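Long-range contacts in dextranase (Pseudarthrobacter oxydans, PDB 6NZS), which hydrolyses internal alpha-1,6-glucosidic linkages in dextran, as an endo-acting member of glycoside hydrolase family 49: residues Ile59-Lys64 with Asp73-Ser78; Gln325-Gln330 with Gln349-Asn354; Tyr121-Gln126 with Tyr144-Glu149; Met474-Ile479 with Glu498-Lys503. One frame throughout, in Å; residues are numbered along the deposited sequence.

Contact 1. Residues Ile59-Lys64 with Asp73-Ser78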
# COMPACT_ATOMS: atom_id res chain seq x y z
N ILE A 59 12.72 8.07 -4.05
CA ILE A 59 12.47 9.50 -3.85
C ILE A 59 11.39 9.94 -4.84
O ILE A 59 11.15 9.28 -5.86
CB ILE A 59 13.76 10.35 -4.00
CG1 ILE A 59 14.23 10.42 -5.45
CG2 ILE A 59 14.85 9.80 -3.11
CD1 ILE A 59 15.44 11.37 -5.65
N PRO A 60 10.68 11.03 -4.53
CA PRO A 60 9.54 11.45 -5.36
C PRO A 60 9.95 11.71 -6.80
O PRO A 60 10.90 12.46 -7.07
CB PRO A 60 9.04 12.72 -4.67
CG PRO A 60 9.47 12.55 -3.23
CD PRO A 60 10.80 11.85 -3.31
N ARG A 61 9.23 11.09 -7.74
CA ARG A 61 9.50 11.18 -9.17
C ARG A 61 10.87 10.65 -9.55
O ARG A 61 11.36 10.93 -10.65
CB ARG A 61 9.35 12.62 -9.72
CG ARG A 61 8.13 13.36 -9.26
CD ARG A 61 7.85 14.55 -10.18
NE ARG A 61 6.68 15.28 -9.72
CZ ARG A 61 6.72 16.29 -8.86
NH1 ARG A 61 7.89 16.72 -8.39
NH2 ARG A 61 5.60 16.87 -8.47
N SER A 62 11.53 9.90 -8.66
CA SER A 62 12.94 9.58 -8.84
C SER A 62 13.80 10.84 -9.01
O SER A 62 14.90 10.76 -9.56
CB SER A 62 13.21 8.58 -9.98
OG SER A 62 13.28 7.25 -9.50
N GLY A 63 13.33 11.98 -8.54
CA GLY A 63 14.06 13.23 -8.67
C GLY A 63 13.97 13.86 -10.03
O GLY A 63 14.64 14.88 -10.28
N LYS A 64 13.18 13.30 -10.93
CA LYS A 64 13.02 13.85 -12.26
C LYS A 64 12.12 15.07 -12.24
O LYS A 64 11.24 15.21 -11.38
CB LYS A 64 12.42 12.80 -13.20
CG LYS A 64 13.35 11.63 -13.46
CD LYS A 64 12.71 10.63 -14.40
CE LYS A 64 11.81 9.68 -13.63
NZ LYS A 64 11.13 8.70 -14.54
N ASP A 73 0.73 16.24 -10.13
CA ASP A 73 0.77 14.79 -10.20
C ASP A 73 0.67 14.12 -8.83
O ASP A 73 0.73 12.89 -8.76
CB ASP A 73 2.01 14.29 -10.96
CG ASP A 73 3.32 14.75 -10.34
OD1 ASP A 73 3.35 15.10 -9.14
OD2 ASP A 73 4.34 14.77 -11.07
N GLY A 74 0.48 14.89 -7.75
CA GLY A 74 0.36 14.33 -6.42
C GLY A 74 1.66 14.21 -5.66
O GLY A 74 1.62 13.99 -4.44
N ALA A 75 2.80 14.34 -6.32
CA ALA A 75 4.10 14.26 -5.66
C ALA A 75 4.65 15.62 -5.27
O ALA A 75 5.80 15.70 -4.84
CB ALA A 75 5.10 13.54 -6.57
N GLU A 76 3.84 16.68 -5.37
CA GLU A 76 4.35 18.03 -5.12
C GLU A 76 4.86 18.19 -3.70
O GLU A 76 5.99 18.62 -3.49
CB GLU A 76 3.27 19.06 -5.44
CG GLU A 76 3.08 19.32 -6.94
CD GLU A 76 2.32 18.21 -7.65
OE1 GLU A 76 1.54 17.48 -6.99
OE2 GLU A 76 2.50 18.07 -8.87
N PHE A 77 4.03 17.87 -2.69
CA PHE A 77 4.47 18.06 -1.32
C PHE A 77 5.67 17.17 -1.00
O PHE A 77 6.66 17.63 -0.42
CB PHE A 77 3.36 17.78 -0.31
CG PHE A 77 3.85 17.84 1.13
CD1 PHE A 77 4.23 19.05 1.68
CD2 PHE A 77 3.95 16.69 1.90
CE1 PHE A 77 4.69 19.13 2.99
CE2 PHE A 77 4.42 16.76 3.22
CZ PHE A 77 4.79 17.98 3.76
N SER A 78 5.59 15.89 -1.36
CA SER A 78 6.68 14.98 -1.02
C SER A 78 7.99 15.43 -1.65
O SER A 78 9.04 15.41 -1.00
CB SER A 78 6.33 13.56 -1.43
OG SER A 78 6.19 13.45 -2.83
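The guanidinium of R61 carries A75 on one face, with A75 CB 3.6 Å above its plane and toward the rim and A75 O over that same face, while the carboxylates of D73 and E76 stand at its edge. D73 is met tip to tip and gripped side-on by two nitrogens, one to each oxygen. R61 NE gives the straighter bond, 2.7 Å to D73 OD2 on its syn lone pair. R61 NH2 reaches D73 OD1 at 2.9 Å from the syn side, a little out of the carboxylate plane, and the two flat groups are turned 37° apart. The bond from R61 NH2 to E76 OE2 is weak at 3.3 Å.

E76 bends at chi2 (76°), turning CD back toward the preceding turn, and its carboxylate takes D73 N on OE2 and G74 N on OE1. D73 OD1 also accepts A75 N, from the opposite face to R61 NH2, closing an Asx turn. With D73 OD1 and E76 OE2 only 3.1 Å apart, two acceptors crowd together, and the shared arginine nitrogen probably eases their repulsion. Y69 OH binds D73 OD2 and K66 extends the salt bridges at E76. Beside this polar patch P60 CG rests against S78 OG at 3.4 Å, a hydroxyl already bonded to A75 O.

The result is a salt-bridge network at a helix start, with A75 as N-cap of helix 76-81, tying the loop after strand 51-58 to that helix within the N-terminal Ig-like domain.

Contact 2. Residues Gln325-Gln330 with Gln349-Asn354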
# COMPACT_ATOMS: atom_id res chain seq x y z
N GLN A 325 -9.06 -19.74 -12.98
CA GLN A 325 -7.62 -19.55 -13.00
C GLN A 325 -7.16 -19.09 -11.63
O GLN A 325 -7.96 -18.58 -10.84
CB GLN A 325 -7.22 -18.49 -14.03
CG GLN A 325 -7.50 -18.87 -15.49
CD GLN A 325 -7.46 -17.68 -16.41
OE1 GLN A 325 -8.34 -16.81 -16.37
NE2 GLN A 325 -6.41 -17.59 -17.22
N LYS A 326 -5.87 -19.26 -11.36
CA LYS A 326 -5.28 -18.86 -10.10
C LYS A 326 -4.01 -18.07 -10.36
O LYS A 326 -3.31 -18.30 -11.35
CB LYS A 326 -4.94 -20.07 -9.23
CG LYS A 326 -6.16 -20.90 -8.85
CD LYS A 326 -5.73 -22.18 -8.15
CE LYS A 326 -5.88 -22.06 -6.65
NZ LYS A 326 -6.49 -23.29 -6.06
N LEU A 327 -3.72 -17.13 -9.45
CA LEU A 327 -2.46 -16.41 -9.44
C LEU A 327 -1.90 -16.46 -8.03
O LEU A 327 -2.61 -16.12 -7.08
CB LEU A 327 -2.66 -14.94 -9.83
CG LEU A 327 -1.50 -13.99 -9.47
CD1 LEU A 327 -0.29 -14.30 -10.33
CD2 LEU A 327 -1.92 -12.54 -9.64
N ASP A 328 -0.65 -16.91 -7.89
CA ASP A 328 0.11 -16.72 -6.66
C ASP A 328 0.98 -15.49 -6.86
O ASP A 328 1.78 -15.44 -7.80
CB ASP A 328 1.02 -17.92 -6.36
CG ASP A 328 0.26 -19.16 -5.97
OD1 ASP A 328 -0.99 -19.10 -5.85
OD2 ASP A 328 0.91 -20.22 -5.79
N LEU A 329 0.81 -14.49 -5.99
CA LEU A 329 1.58 -13.26 -6.05
C LEU A 329 2.26 -13.17 -4.69
O LEU A 329 1.59 -12.96 -3.68
CB LEU A 329 0.65 -12.07 -6.28
CG LEU A 329 1.27 -10.67 -6.18
CD1 LEU A 329 2.40 -10.48 -7.19
CD2 LEU A 329 0.19 -9.60 -6.38
N GLN A 330 3.58 -13.36 -4.66
CA GLN A 330 4.28 -13.53 -3.39
C GLN A 330 5.61 -12.81 -3.43
O GLN A 330 6.27 -12.74 -4.47
CB GLN A 330 4.52 -15.03 -3.12
CG GLN A 330 5.23 -15.37 -1.79
CD GLN A 330 6.74 -15.29 -1.88
OE1 GLN A 330 7.31 -15.28 -2.98
NE2 GLN A 330 7.40 -15.22 -0.72
N GLN A 349 -14.69 -12.85 -12.07
CA GLN A 349 -15.15 -13.82 -11.09
C GLN A 349 -14.39 -15.14 -11.14
O GLN A 349 -14.65 -16.02 -10.31
CB GLN A 349 -16.66 -14.07 -11.26
CG GLN A 349 -17.52 -12.86 -10.94
CD GLN A 349 -19.00 -13.22 -10.79
OE1 GLN A 349 -19.34 -14.31 -10.33
NE2 GLN A 349 -19.87 -12.30 -11.18
N THR A 350 -13.45 -15.31 -12.07
CA THR A 350 -12.75 -16.59 -12.23
C THR A 350 -11.24 -16.41 -12.24
O THR A 350 -10.52 -17.12 -12.94
CB THR A 350 -13.23 -17.34 -13.48
OG1 THR A 350 -12.90 -16.57 -14.63
CG2 THR A 350 -14.74 -17.57 -13.43
N PHE A 351 -10.73 -15.48 -11.44
CA PHE A 351 -9.29 -15.22 -11.36
C PHE A 351 -8.93 -15.10 -9.88
O PHE A 351 -8.98 -14.01 -9.30
CB PHE A 351 -8.90 -13.96 -12.15
CG PHE A 351 -7.44 -13.87 -12.43
CD1 PHE A 351 -6.89 -14.50 -13.53
CD2 PHE A 351 -6.60 -13.15 -11.58
CE1 PHE A 351 -5.53 -14.43 -13.79
CE2 PHE A 351 -5.25 -13.06 -11.84
CZ PHE A 351 -4.71 -13.70 -12.94
N HIS A 352 -8.54 -16.21 -9.28
CA HIS A 352 -8.47 -16.32 -7.83
C HIS A 352 -7.04 -16.11 -7.36
O HIS A 352 -6.14 -16.88 -7.70
CB HIS A 352 -9.02 -17.68 -7.40
CG HIS A 352 -10.37 -17.95 -7.97
ND1 HIS A 352 -11.46 -17.15 -7.71
CD2 HIS A 352 -10.81 -18.90 -8.84
CE1 HIS A 352 -12.51 -17.60 -8.37
NE2 HIS A 352 -12.14 -18.67 -9.06
N MET A 353 -6.84 -15.06 -6.56
CA MET A 353 -5.51 -14.61 -6.19
C MET A 353 -5.13 -15.09 -4.80
O MET A 353 -5.96 -15.10 -3.88
CB MET A 353 -5.44 -13.08 -6.23
CG MET A 353 -5.76 -12.53 -7.61
SD MET A 353 -6.15 -10.78 -7.57
CE MET A 353 -4.73 -10.15 -6.66
N ASN A 354 -3.87 -15.47 -4.64
CA ASN A 354 -3.30 -15.84 -3.35
C ASN A 354 -2.08 -14.95 -3.18
O ASN A 354 -1.01 -15.24 -3.74
CB ASN A 354 -2.94 -17.33 -3.34
CG ASN A 354 -2.30 -17.77 -2.04
OD1 ASN A 354 -2.31 -17.04 -1.05
ND2 ASN A 354 -1.74 -18.97 -2.04
O HOH W 1 -2.01 -20.98 -4.17
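F351 reaches over the neighbouring strand between L327 and Q325. Its CE2 meets L327 CB at 3.8 Å, and its CD1 has Q325 OE1 at 3.9 Å beside the ring edge, the amide standing almost perpendicular to the ring. Q325 OE1 is held there by A321 N. F351 CG is anti to the backbone N (chi1 -163°), which sets the ring off on the side of strand 325-330. Further along, L327 CD2 sits 4.3 Å from M353 CG, extending the packing on this face.

The other face is polar. D328 OD1 lies 3.6 Å from N354 CB, their flat groups nearly at right angles, and one water links the pair, donating to D328 OD1 and accepting from N354 ND2. D328 OD2 turns to R201. H352 presents CD2 to Q325 O at 3.5 Å, its ND1 bonded to K375 O.

Beneath the side chains the strands run parallel, joined by five backbone bonds from Q325 N to T350 O through to L329 N to N354 O.

Strand 325-335 lies between 351-361 and 275-279, bonding to both. L327 and M353 pack on F342 and F351 on V344, both of strand 342-346, inside the parallel beta-helix, while D328 meets helix 196-202 outside.

Contact 3. Residues Tyr121-Gln126 with Tyr144-Glu149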
# COMPACT_ATOMS: atom_id res chain seq x y z
N TYR A 121 3.93 -3.92 17.85
CA TYR A 121 5.13 -4.78 17.83
C TYR A 121 6.06 -4.24 18.89
O TYR A 121 6.93 -3.39 18.64
CB TYR A 121 5.84 -4.75 16.48
CG TYR A 121 5.04 -5.10 15.26
CD1 TYR A 121 3.79 -5.70 15.36
CD2 TYR A 121 5.55 -4.84 14.00
CE1 TYR A 121 3.07 -6.00 14.22
CE2 TYR A 121 4.84 -5.14 12.87
CZ TYR A 121 3.61 -5.72 12.98
OH TYR A 121 2.91 -6.00 11.84
N ASN A 122 5.90 -4.74 20.11
CA ASN A 122 6.69 -4.27 21.23
C ASN A 122 8.06 -4.96 21.25
O ASN A 122 8.44 -5.63 22.20
CB ASN A 122 5.90 -4.49 22.51
CG ASN A 122 6.57 -3.90 23.73
OD1 ASN A 122 7.20 -2.84 23.65
ND2 ASN A 122 6.42 -4.56 24.87
N PHE A 123 8.81 -4.79 20.15
CA PHE A 123 10.11 -5.43 20.03
C PHE A 123 11.08 -4.88 21.07
O PHE A 123 11.08 -3.68 21.37
CB PHE A 123 10.73 -5.14 18.66
CG PHE A 123 9.99 -5.72 17.49
CD1 PHE A 123 9.22 -6.86 17.60
CD2 PHE A 123 10.09 -5.11 16.25
CE1 PHE A 123 8.54 -7.37 16.48
CE2 PHE A 123 9.44 -5.61 15.15
CZ PHE A 123 8.67 -6.74 15.26
N GLU A 124 11.92 -5.77 21.60
CA GLU A 124 13.02 -5.34 22.45
C GLU A 124 13.96 -4.46 21.65
O GLU A 124 14.30 -4.77 20.50
CB GLU A 124 13.77 -6.57 22.97
CG GLU A 124 15.03 -6.23 23.75
CD GLU A 124 15.56 -7.41 24.56
OE1 GLU A 124 16.56 -7.21 25.29
OE2 GLU A 124 14.98 -8.51 24.47
N LYS A 125 14.37 -3.33 22.25
CA LYS A 125 15.30 -2.40 21.63
C LYS A 125 16.42 -2.10 22.61
O LYS A 125 16.18 -2.00 23.82
CB LYS A 125 14.63 -1.07 21.27
CG LYS A 125 13.50 -1.16 20.27
CD LYS A 125 12.84 0.21 20.09
CE LYS A 125 12.33 0.75 21.42
NZ LYS A 125 11.49 1.97 21.27
N GLN A 126 17.64 -1.96 22.10
CA GLN A 126 18.80 -1.61 22.91
C GLN A 126 19.58 -0.51 22.22
O GLN A 126 19.80 -0.56 21.00
CB GLN A 126 19.73 -2.82 23.07
CG GLN A 126 19.07 -4.04 23.71
CD GLN A 126 20.07 -5.12 24.06
OE1 GLN A 126 21.25 -5.02 23.71
NE2 GLN A 126 19.60 -6.17 24.72
N TYR A 144 7.73 -9.91 9.48
CA TYR A 144 7.26 -8.62 9.96
C TYR A 144 7.70 -7.54 8.99
O TYR A 144 8.85 -7.54 8.53
CB TYR A 144 7.89 -8.29 11.33
CG TYR A 144 7.35 -9.08 12.49
CD1 TYR A 144 7.92 -10.30 12.86
CD2 TYR A 144 6.27 -8.61 13.23
CE1 TYR A 144 7.43 -11.03 13.93
CE2 TYR A 144 5.77 -9.35 14.31
CZ TYR A 144 6.36 -10.55 14.65
OH TYR A 144 5.88 -11.30 15.71
N ARG A 145 6.79 -6.62 8.68
CA ARG A 145 7.10 -5.42 7.90
C ARG A 145 6.78 -4.22 8.77
O ARG A 145 5.64 -4.08 9.22
CB ARG A 145 6.27 -5.41 6.61
CG ARG A 145 6.67 -6.51 5.60
CD ARG A 145 5.46 -7.24 4.99
NE ARG A 145 4.68 -7.95 6.01
CZ ARG A 145 5.02 -9.12 6.55
NH1 ARG A 145 6.13 -9.74 6.18
NH2 ARG A 145 4.24 -9.67 7.47
N PHE A 146 7.77 -3.38 9.04
CA PHE A 146 7.58 -2.33 10.03
C PHE A 146 8.48 -1.14 9.74
O PHE A 146 9.45 -1.23 8.98
CB PHE A 146 7.80 -2.86 11.46
CG PHE A 146 9.17 -3.42 11.72
CD1 PHE A 146 9.49 -4.71 11.35
CD2 PHE A 146 10.14 -2.65 12.36
CE1 PHE A 146 10.75 -5.22 11.60
CE2 PHE A 146 11.40 -3.14 12.62
CZ PHE A 146 11.71 -4.44 12.24
N SER A 147 8.14 -0.02 10.39
CA SER A 147 8.83 1.25 10.23
C SER A 147 9.68 1.53 11.47
O SER A 147 9.24 1.31 12.61
CB SER A 147 7.77 2.35 10.09
OG SER A 147 8.37 3.63 10.12
N VAL A 148 10.90 2.01 11.24
CA VAL A 148 11.85 2.38 12.28
C VAL A 148 12.00 3.90 12.26
O VAL A 148 12.41 4.48 11.24
CB VAL A 148 13.21 1.69 12.06
CG1 VAL A 148 14.22 2.12 13.11
CG2 VAL A 148 13.03 0.17 12.07
N GLU A 149 11.67 4.56 13.38
CA GLU A 149 11.43 6.00 13.39
C GLU A 149 12.35 6.69 14.41
O GLU A 149 12.06 6.71 15.61
CB GLU A 149 9.95 6.28 13.65
CG GLU A 149 9.06 5.39 12.78
CD GLU A 149 7.64 5.87 12.58
OE1 GLU A 149 7.20 6.83 13.26
OE2 GLU A 149 6.97 5.29 11.71
O HOH W 2 4.01 -7.05 9.63
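Y121, F123 and Y144 all set CG anti to the carbonyl carbon, beside the backbone N, whereas F146 places its CG between N and carbonyl carbon (chi1 60°), and the four rings close into one cluster. Three of the ring pairs meet edge to face, with planes between 75° and 84° apart. Y144 turns its edge to Y121, CD2 standing 3.7 Å above that ring toward its rim. The same Y144 offers a face of its own to F123, whose CZ touches Y144 CD2 at 3.7 Å. F123 also points CE2 at F146, 3.7 Å above the ring and over its centre, close to all six carbons. The edge of F123 therefore serves two ring faces, those of Y144 and F146, and Y144 acts as edge to one partner and face to another.

Y121 is further fitted at its rim: CD2 lies 3.9 Å from F146 CB, and R145 O sits in the ring plane by CE2. Y121 OH is 2.7 Å from a water that accepts from R145 N, tying the phenol end to the strand backbone. Y121 CB lies over a face of the F123 ring, toward its rim, consistent with the inverse gamma turn centred on N122 between them.

I116 and P138 pack against the cluster from other parts of the domain, while Y121 touches N402 and V404 of strand 398-407. It is an aromatic cluster of edge-to-face stacks in the N-terminal Ig-like domain, laid where that domain meets the beta-helix.

Contact 4. Residues Met474-Ile479 with Glu498-Lys503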
# COMPACT_ATOMS: atom_id res chain seq x y z
N MET A 474 -19.79 -7.35 4.82
CA MET A 474 -18.39 -6.97 4.83
C MET A 474 -18.01 -6.67 6.26
O MET A 474 -18.66 -5.85 6.92
CB MET A 474 -18.15 -5.75 3.95
CG MET A 474 -18.68 -5.91 2.54
SD MET A 474 -17.75 -4.93 1.35
CE MET A 474 -18.06 -3.29 1.97
N ARG A 475 -16.98 -7.35 6.75
CA ARG A 475 -16.52 -7.20 8.13
C ARG A 475 -15.07 -6.74 8.14
O ARG A 475 -14.21 -7.34 7.49
CB ARG A 475 -16.65 -8.53 8.89
CG ARG A 475 -16.24 -8.44 10.36
CD ARG A 475 -16.63 -9.72 11.10
NE ARG A 475 -16.33 -9.65 12.53
CZ ARG A 475 -17.23 -9.40 13.47
NH1 ARG A 475 -18.50 -9.18 13.14
NH2 ARG A 475 -16.87 -9.36 14.75
N PHE A 476 -14.81 -5.66 8.87
CA PHE A 476 -13.48 -5.11 9.05
C PHE A 476 -13.20 -5.15 10.54
O PHE A 476 -13.85 -4.43 11.31
CB PHE A 476 -13.43 -3.66 8.55
CG PHE A 476 -13.85 -3.50 7.12
CD1 PHE A 476 -15.18 -3.26 6.80
CD2 PHE A 476 -12.93 -3.57 6.10
CE1 PHE A 476 -15.58 -3.11 5.48
CE2 PHE A 476 -13.31 -3.43 4.78
CZ PHE A 476 -14.63 -3.20 4.46
N GLU A 477 -12.26 -5.98 10.97
CA GLU A 477 -11.98 -6.17 12.39
C GLU A 477 -10.53 -5.84 12.68
O GLU A 477 -9.63 -6.47 12.11
CB GLU A 477 -12.32 -7.58 12.86
CG GLU A 477 -11.98 -7.80 14.33
CD GLU A 477 -12.71 -8.96 14.97
OE1 GLU A 477 -13.56 -9.57 14.30
OE2 GLU A 477 -12.43 -9.24 16.15
N ASN A 478 -10.32 -4.89 13.60
CA ASN A 478 -9.02 -4.37 14.00
C ASN A 478 -8.43 -3.49 12.90
O ASN A 478 -7.77 -3.98 11.99
CB ASN A 478 -8.05 -5.47 14.44
CG ASN A 478 -8.62 -6.33 15.55
OD1 ASN A 478 -9.42 -5.86 16.36
ND2 ASN A 478 -8.22 -7.59 15.58
N ILE A 479 -8.71 -2.19 12.98
CA ILE A 479 -8.09 -1.19 12.12
C ILE A 479 -7.46 -0.19 13.06
O ILE A 479 -8.15 0.66 13.63
CB ILE A 479 -9.08 -0.51 11.17
CG1 ILE A 479 -9.89 -1.53 10.36
CG2 ILE A 479 -8.32 0.43 10.25
CD1 ILE A 479 -11.00 -0.88 9.52
N GLU A 498 -25.87 -3.53 3.25
CA GLU A 498 -26.37 -4.32 4.36
C GLU A 498 -25.25 -5.00 5.13
O GLU A 498 -24.28 -5.50 4.54
CB GLU A 498 -27.36 -5.40 3.88
CG GLU A 498 -28.61 -4.82 3.25
CD GLU A 498 -29.33 -5.82 2.37
OE1 GLU A 498 -29.11 -7.03 2.54
OE2 GLU A 498 -30.10 -5.37 1.50
N ASN A 499 -25.40 -5.04 6.45
CA ASN A 499 -24.53 -5.80 7.35
C ASN A 499 -23.05 -5.52 7.11
O ASN A 499 -22.25 -6.40 6.79
CB ASN A 499 -24.85 -7.30 7.33
CG ASN A 499 -24.29 -8.01 8.53
OD1 ASN A 499 -24.24 -7.45 9.62
ND2 ASN A 499 -23.86 -9.26 8.35
N ILE A 500 -22.69 -4.26 7.29
CA ILE A 500 -21.30 -3.82 7.26
C ILE A 500 -20.86 -3.67 8.70
O ILE A 500 -21.52 -2.99 9.49
CB ILE A 500 -21.17 -2.48 6.51
CG1 ILE A 500 -21.91 -2.52 5.16
CG2 ILE A 500 -19.69 -2.08 6.38
CD1 ILE A 500 -21.43 -3.59 4.20
N HIS A 501 -19.76 -4.32 9.07
CA HIS A 501 -19.31 -4.33 10.46
C HIS A 501 -17.89 -3.79 10.52
O HIS A 501 -17.01 -4.28 9.81
CB HIS A 501 -19.37 -5.75 11.02
CG HIS A 501 -19.42 -5.81 12.52
ND1 HIS A 501 -20.57 -6.13 13.22
CD2 HIS A 501 -18.46 -5.58 13.44
CE1 HIS A 501 -20.30 -6.10 14.51
NE2 HIS A 501 -19.03 -5.77 14.68
N VAL A 502 -17.68 -2.78 11.37
CA VAL A 502 -16.36 -2.22 11.63
C VAL A 502 -16.10 -2.38 13.12
O VAL A 502 -16.72 -1.69 13.94
CB VAL A 502 -16.27 -0.74 11.21
CG1 VAL A 502 -14.86 -0.20 11.45
CG2 VAL A 502 -16.66 -0.57 9.74
N LYS A 503 -15.21 -3.30 13.47
CA LYS A 503 -14.91 -3.62 14.86
C LYS A 503 -13.49 -3.19 15.19
O LYS A 503 -12.54 -3.51 14.47
CB LYS A 503 -15.07 -5.12 15.12
CG LYS A 503 -14.87 -5.50 16.58
CD LYS A 503 -15.23 -6.96 16.85
CE LYS A 503 -15.08 -7.27 18.33
NZ LYS A 503 -15.64 -8.61 18.69
O HOH W 3 -18.39 -8.69 17.31
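Strands 474-479 and 498-503 run parallel, 7° apart with axes 4.7 Å from each other, joined by five backbone bonds that start at M474 N to N499 O, the longest, and finish at N478 N to K503 O. On the polar face R475 lays its guanidinium flat on H501: NH1 stands 3.5 Å above the imidazole, over its centre, with the planes 26° apart. CG of R475 is anti to the backbone N (chi1 -177°) and the chain runs on extended beside the histidine. E477 OE1 receives R475 NE at 3.3 Å in the guanidinium plane, which should help hold the guanidinium's rotation. K503 lies alongside both, its CD 3.6 Å from R475 NH2 and 3.7 Å from E477 OE2. A water accepting from R475 NH2 and K503 NZ bridges the two cations, and E477 probably offsets some of their repulsion. H501 NE2 bonds E548 OE1, a second carboxylate on this face.

The opposite face is apolar. I500 CD1 packs on M474 CB at 3.9 Å, and F476 brings its ring edge to I500 CG2, with V502 CG2 near F476 CD1.

N478, at positive phi, bonds N504 through OD1 and N430 through ND2. Strand 423-435 flanks one side of the pair and 545-552 the other, while F476, I479 and V502 reach L450 of strand 450-452 across the beta-helix interior.

Contacts 2 and 4 repeat one construction at separate places along the beta-helix: each pairs successive parallel strands, apolar inward and polar outward, with centres 24 Å apart. Contact 2 is buried, with D328 on its polar face salt-bridged to R201 of helix 196-202; contact 4 is only partly buried and carries stacked and charged side chains. Contacts 1 and 3 belong to the N-terminal Ig-like domain, both buried, yet differ in chemistry, one held by a charged network at a helix start, the other by aromatic rings. Neither uses backbone pairing between its segments. Contact 3 approaches contact 2 to about 9 Å at nearest atoms, consistent with its place beside the beta-helix.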